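Local structure of B12-binding domain-containing protein (Kitasatospora setae, 6WTE) at residues V196-L210 against V253-L265. The protein is a cobalamin-binding radical SAM methyltransferase (TsrM) that carries a [4Fe-4S] cluster and probably transfers methyl groups by a non-radical route. Sequence-based numbering, arbitrary orientation.
Sequences VYRRRSGVPRKVDNL and VDEMESLAAQGIL
Glu255, Arg199 and Gln262 carry this contact, in which the loop before helix 209-214 runs along helix 249-261 of the radical SAM core. Glu255 CG lies anti to the backbone N (chi1 -177°) and the chain beyond is extended, which carries the carboxylate off the helix to the loop. Arg199 reaches in from the loop with a chain bent at chi2 and chi3, folding its guanidinium back toward the acid. Arg199 NH1 donates to Glu255 OE2 at 2.7 Å in a salt bridge. The two planes stand nearly perpendicular, and the bond uses the anti lone pair of OE2. Glu255 OE1 takes a weak bond from Tyr197 N at 3.3 Å. Leu259 CD2 packs on Arg199 CB at 3.6 Å and over one face of the guanidinium. Arg247 forms a salt bridge with Glu255 OE1, Tyr20 OH hydrogen-bonds OE2, and Asp23 forms a salt bridge with Arg199 NE. Tyr20 and Asp23 belong to helix 20-31 of the B12-binding domain, so the loop lies between that domain and the radical SAM core.

Gln262 lies at the C-terminal end of the helix, where Gly263 completes a Schellman motif. Its NE2 donates to Arg199 O at 2.9 Å and also to Ser258 O of its own helix. Its OE1 accepts from Ser201 OG at 2.6 Å, nearly in line with the C=O bond. Ser201 OG in turn accepts from Leu210 N. An alanine at Gln262 is likely to leave Arg199 O without the amide N-H and the Ser201 hydroxyl without its acceptor. Beyond the amide, Ile264 CD1 rests on Asn209 CB at 3.8 Å. One water also links the segments, bound to Arg199 N and Ser258 OG. The chemistry implies that polar bonds fix the register while apolar groups fill in around them, Val196 against Asp254 CB and the Glu255 backbone at one end and Ile264 at the other.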
loop_
_atom_site.group_PDB
_atom_site.type_symbol
_atom_site.label_atom_id
_atom_site.label_comp_id
_atom_site.label_asym_id
_atom_site.label_seq_id
_atom_site.Cartn_x
_atom_site.Cartn_y
_atom_site.Cartn_z
ATOM N N VAL A 196 -2.833 -7.020 -20.960
ATOM C CA VAL A 196 -1.637 -7.492 -20.272
ATOM C C VAL A 196 -0.763 -6.275 -20.007
ATOM O O VAL A 196 -0.421 -5.534 -20.932
ATOM C CB VAL A 196 -0.892 -8.538 -21.113
ATOM C CG1 VAL A 196 0.432 -8.899 -20.460
ATOM C CG2 VAL A 196 -1.759 -9.771 -21.329
ATOM N N TYR A 197 -0.410 -6.052 -18.747
ATOM C CA TYR A 197 0.457 -4.928 -18.418
ATOM C C TYR A 197 1.884 -5.297 -18.803
ATOM O O TYR A 197 2.402 -6.328 -18.363
ATOM C CB TYR A 197 0.352 -4.571 -16.936
ATOM C CG TYR A 197 -1.067 -4.348 -16.433
ATOM C CD1 TYR A 197 -2.071 -3.855 -17.269
ATOM C CD2 TYR A 197 -1.403 -4.650 -15.120
ATOM C CE1 TYR A 197 -3.369 -3.671 -16.799
ATOM C CE2 TYR A 197 -2.681 -4.456 -14.646
ATOM C CZ TYR A 197 -3.663 -3.976 -15.486
ATOM O OH TYR A 197 -4.942 -3.801 -14.989
ATOM N N ARG A 198 2.504 -4.494 -19.664
ATOM C CA ARG A 198 3.828 -4.833 -20.168
ATOM C C ARG A 198 4.873 -4.533 -19.099
ATOM O O ARG A 198 4.941 -3.417 -18.572
ATOM C CB ARG A 198 4.110 -4.092 -21.475
ATOM C CG ARG A 198 3.258 -4.630 -22.628
ATOM C CD ARG A 198 3.609 -4.024 -23.979
ATOM N NE ARG A 198 3.191 -2.630 -24.082
ATOM C CZ ARG A 198 1.995 -2.229 -24.504
ATOM N NH1 ARG A 198 1.081 -3.117 -24.873
ATOM N NH2 ARG A 198 1.716 -0.932 -24.561
ATOM N N ARG A 199 5.657 -5.550 -18.750
ATOM C CA ARG A 199 6.672 -5.457 -17.707
ATOM C C ARG A 199 8.021 -5.647 -18.378
ATOM O O ARG A 199 8.352 -6.756 -18.811
ATOM C CB ARG A 199 6.449 -6.505 -16.617
ATOM C CG ARG A 199 4.988 -6.696 -16.223
ATOM C CD ARG A 199 4.378 -5.420 -15.609
ATOM N NE ARG A 199 4.984 -5.070 -14.326
ATOM C CZ ARG A 199 4.754 -5.722 -13.189
ATOM N NH1 ARG A 199 3.933 -6.767 -13.180
ATOM N NH2 ARG A 199 5.347 -5.336 -12.063
ATOM N N ARG A 200 8.790 -4.572 -18.472
ATOM C CA ARG A 200 10.028 -4.569 -19.233
ATOM C C ARG A 200 11.222 -4.519 -18.293
ATOM O O ARG A 200 11.106 -4.158 -17.121
ATOM C CB ARG A 200 10.065 -3.379 -20.201
ATOM C CG ARG A 200 8.945 -3.370 -21.238
ATOM C CD ARG A 200 8.990 -2.076 -22.047
ATOM N NE ARG A 200 8.125 -2.095 -23.226
ATOM C CZ ARG A 200 7.028 -1.355 -23.371
ATOM N NH1 ARG A 200 6.640 -0.531 -22.404
ATOM N NH2 ARG A 200 6.315 -1.437 -24.490
ATOM N N SER A 201 12.380 -4.896 -18.826
ATOM C CA SER A 201 13.631 -4.841 -18.089
ATOM C C SER A 201 14.743 -4.385 -19.018
ATOM O O SER A 201 14.772 -4.758 -20.194
ATOM C CB SER A 201 13.989 -6.202 -17.487
ATOM O OG SER A 201 13.033 -6.597 -16.527
ATOM N N GLY A 202 15.651 -3.574 -18.484
ATOM C CA GLY A 202 16.770 -3.085 -19.265
ATOM C C GLY A 202 16.411 -2.117 -20.369
ATOM O O GLY A 202 17.253 -1.853 -21.231
ATOM N N VAL A 203 15.197 -1.582 -20.379
ATOM C CA VAL A 203 14.753 -0.651 -21.413
ATOM C C VAL A 203 14.863 0.764 -20.856
ATOM O O VAL A 203 14.244 1.057 -19.824
ATOM C CB VAL A 203 13.318 -0.945 -21.873
ATOM C CG1 VAL A 203 12.897 0.062 -22.955
ATOM C CG2 VAL A 203 13.207 -2.368 -22.383
ATOM N N PRO A 204 15.622 1.655 -21.488
ATOM C CA PRO A 204 15.712 3.031 -20.986
ATOM C C PRO A 204 14.346 3.699 -20.943
ATOM O O PRO A 204 13.495 3.479 -21.811
ATOM C CB PRO A 204 16.643 3.717 -21.990
ATOM C CG PRO A 204 17.444 2.584 -22.586
ATOM C CD PRO A 204 16.515 1.414 -22.636
ATOM N N ARG A 205 14.136 4.500 -19.899
ATOM C CA ARG A 205 12.920 5.298 -19.727
ATOM C C ARG A 205 11.661 4.437 -19.678
ATOM O O ARG A 205 10.573 4.876 -20.062
ATOM C CB ARG A 205 12.809 6.372 -20.811
ATOM C CG ARG A 205 14.099 7.166 -20.948
ATOM C CD ARG A 205 13.860 8.574 -21.431
ATOM N NE ARG A 205 14.991 9.442 -21.106
ATOM C CZ ARG A 205 15.395 10.466 -21.854
ATOM N NH1 ARG A 205 14.774 10.754 -22.992
ATOM N NH2 ARG A 205 16.433 11.195 -21.467
ATOM N N LYS A 206 11.808 3.209 -19.193
ATOM C CA LYS A 206 10.704 2.361 -18.777
ATOM C C LYS A 206 11.082 1.769 -17.425
ATOM O O LYS A 206 12.267 1.675 -17.089
ATOM C CB LYS A 206 10.416 1.237 -19.784
ATOM C CG LYS A 206 10.042 1.698 -21.181
ATOM C CD LYS A 206 8.698 2.407 -21.163
ATOM C CE LYS A 206 8.315 2.876 -22.549
ATOM N NZ LYS A 206 9.258 3.900 -23.058
ATOM N N VAL A 207 10.071 1.395 -16.635
ATOM C CA VAL A 207 10.354 0.752 -15.354
ATOM C C VAL A 207 11.226 -0.473 -15.599
ATOM O O VAL A 207 10.915 -1.317 -16.450
ATOM C CB VAL A 207 9.053 0.380 -14.621
ATOM C CG1 VAL A 207 9.368 -0.397 -13.363
ATOM C CG2 VAL A 207 8.251 1.632 -14.255
ATOM N N ASP A 208 12.338 -0.558 -14.871
ATOM C CA ASP A 208 13.322 -1.636 -15.030
ATOM C C ASP A 208 13.023 -2.719 -13.998
ATOM O O ASP A 208 13.557 -2.712 -12.888
ATOM C CB ASP A 208 14.739 -1.101 -14.876
ATOM C CG ASP A 208 15.794 -2.097 -15.342
ATOM O OD1 ASP A 208 15.488 -3.308 -15.422
ATOM O OD2 ASP A 208 16.928 -1.662 -15.625
ATOM N N ASN A 209 12.187 -3.682 -14.385
ATOM C CA ASN A 209 11.701 -4.653 -13.411
ATOM C C ASN A 209 12.807 -5.570 -12.907
ATOM O O ASN A 209 12.847 -5.887 -11.711
ATOM C CB ASN A 209 10.546 -5.451 -14.006
ATOM C CG ASN A 209 9.246 -4.664 -13.993
ATOM O OD1 ASN A 209 8.567 -4.605 -12.972
ATOM N ND2 ASN A 209 8.906 -4.043 -15.119
ATOM N N LEU A 210 13.723 -5.996 -13.784
ATOM C CA LEU A 210 14.787 -6.888 -13.330
ATOM C C LEU A 210 15.716 -6.180 -12.354
ATOM O O LEU A 210 16.198 -6.793 -11.395
ATOM C CB LEU A 210 15.574 -7.433 -14.522
ATOM C CG LEU A 210 16.683 -8.421 -14.150
ATOM C CD1 LEU A 210 16.094 -9.694 -13.514
ATOM C CD2 LEU A 210 17.524 -8.752 -15.365
ATOM N N VAL A 253 -2.259 -14.194 -16.173
ATOM C CA VAL A 253 -1.275 -15.267 -16.262
ATOM C C VAL A 253 -0.250 -14.976 -17.358
ATOM O O VAL A 253 0.932 -15.303 -17.209
ATOM C CB VAL A 253 -1.962 -16.631 -16.458
ATOM C CG1 VAL A 253 -0.926 -17.741 -16.426
ATOM C CG2 VAL A 253 -3.012 -16.859 -15.362
ATOM N N ASP A 254 -0.677 -14.360 -18.472
ATOM C CA ASP A 254 0.282 -13.910 -19.486
ATOM C C ASP A 254 1.349 -13.006 -18.874
ATOM O O ASP A 254 2.545 -13.143 -19.171
ATOM C CB ASP A 254 -0.427 -13.143 -20.611
ATOM C CG ASP A 254 -1.062 -14.045 -21.655
ATOM O OD1 ASP A 254 -0.962 -15.287 -21.555
ATOM O OD2 ASP A 254 -1.652 -13.486 -22.606
ATOM N N GLU A 255 0.924 -12.064 -18.030
ATOM C CA GLU A 255 1.861 -11.147 -17.389
ATOM C C GLU A 255 2.805 -11.877 -16.441
ATOM O O GLU A 255 4.014 -11.611 -16.434
ATOM C CB GLU A 255 1.087 -10.067 -16.640
ATOM C CG GLU A 255 1.956 -9.015 -15.988
ATOM C CD GLU A 255 1.127 -7.865 -15.447
ATOM O OE1 GLU A 255 -0.026 -7.719 -15.898
ATOM O OE2 GLU A 255 1.624 -7.120 -14.580
ATOM N N MET A 256 2.265 -12.784 -15.619
ATOM C CA MET A 256 3.110 -13.579 -14.734
ATOM C C MET A 256 4.100 -14.410 -15.531
ATOM O O MET A 256 5.260 -14.554 -15.133
ATOM C CB MET A 256 2.252 -14.489 -13.857
ATOM C CG MET A 256 1.306 -13.728 -12.958
ATOM S SD MET A 256 0.208 -14.821 -12.045
ATOM C CE MET A 256 1.351 -15.523 -10.853
ATOM N N GLU A 257 3.655 -14.965 -16.660
ATOM C CA GLU A 257 4.548 -15.754 -17.498
ATOM C C GLU A 257 5.659 -14.883 -18.066
ATOM O O GLU A 257 6.816 -15.309 -18.130
ATOM C CB GLU A 257 3.753 -16.426 -18.620
ATOM C CG GLU A 257 4.508 -17.511 -19.364
ATOM C CD GLU A 257 3.644 -18.210 -20.392
ATOM O OE1 GLU A 257 2.505 -18.599 -20.054
ATOM O OE2 GLU A 257 4.106 -18.374 -21.539
ATOM N N SER A 258 5.323 -13.649 -18.462
ATOM C CA SER A 258 6.329 -12.724 -18.979
ATOM C C SER A 258 7.363 -12.383 -17.916
ATOM O O SER A 258 8.566 -12.338 -18.200
ATOM C CB SER A 258 5.660 -11.448 -19.492
ATOM O OG SER A 258 6.632 -10.552 -20.012
ATOM N N LEU A 259 6.914 -12.141 -16.682
ATOM C CA LEU A 259 7.847 -11.931 -15.580
ATOM C C LEU A 259 8.758 -13.143 -15.399
ATOM O O LEU A 259 9.986 -13.010 -15.338
ATOM C CB LEU A 259 7.075 -11.648 -14.293
ATOM C CG LEU A 259 6.349 -10.304 -14.238
ATOM C CD1 LEU A 259 5.508 -10.184 -12.970
ATOM C CD2 LEU A 259 7.370 -9.174 -14.330
ATOM N N ALA A 260 8.169 -14.342 -15.339
ATOM C CA ALA A 260 8.965 -15.541 -15.106
ATOM C C ALA A 260 9.960 -15.781 -16.232
ATOM O O ALA A 260 11.063 -16.284 -15.988
ATOM C CB ALA A 260 8.057 -16.758 -14.943
ATOM N N ALA A 261 9.593 -15.425 -17.463
ATOM C CA ALA A 261 10.499 -15.623 -18.590
ATOM C C ALA A 261 11.765 -14.788 -18.443
ATOM O O ALA A 261 12.830 -15.191 -18.925
ATOM C CB ALA A 261 9.785 -15.291 -19.901
ATOM N N GLN A 262 11.665 -13.621 -17.806
ATOM C CA GLN A 262 12.825 -12.772 -17.564
ATOM C C GLN A 262 13.618 -13.184 -16.332
ATOM O O GLN A 262 14.597 -12.509 -15.999
ATOM C CB GLN A 262 12.402 -11.307 -17.403
ATOM C CG GLN A 262 11.492 -10.780 -18.489
ATOM C CD GLN A 262 10.936 -9.410 -18.144
ATOM O OE1 GLN A 262 11.679 -8.505 -17.761
ATOM N NE2 GLN A 262 9.620 -9.264 -18.238
ATOM N N GLY A 263 13.223 -14.255 -15.643
ATOM C CA GLY A 263 13.884 -14.654 -14.416
ATOM C C GLY A 263 13.267 -14.078 -13.159
ATOM O O GLY A 263 13.802 -14.295 -12.065
ATOM N N ILE A 264 12.173 -13.338 -13.288
ATOM C CA ILE A 264 11.488 -12.750 -12.124
ATOM C C ILE A 264 10.527 -13.826 -11.632
ATOM O O ILE A 264 9.340 -13.861 -11.961
ATOM C CB ILE A 264 10.799 -11.428 -12.475
ATOM C CG1 ILE A 264 11.823 -10.417 -13.013
ATOM C CG2 ILE A 264 10.044 -10.870 -11.269
ATOM C CD1 ILE A 264 11.193 -9.117 -13.533
ATOM N N LEU A 265 11.069 -14.743 -10.829
ATOM C CA LEU A 265 10.358 -15.955 -10.430
ATOM C C LEU A 265 9.537 -15.768 -9.162
ATOM O O LEU A 265 8.444 -16.335 -9.050
ATOM C CB LEU A 265 11.351 -17.103 -10.245
ATOM C CG LEU A 265 12.159 -17.488 -11.485
ATOM C CD1 LEU A 265 13.125 -18.612 -11.128
ATOM C CD2 LEU A 265 11.230 -17.906 -12.619
HETATM O O HOH W 1 4.732 -8.259 -19.843
#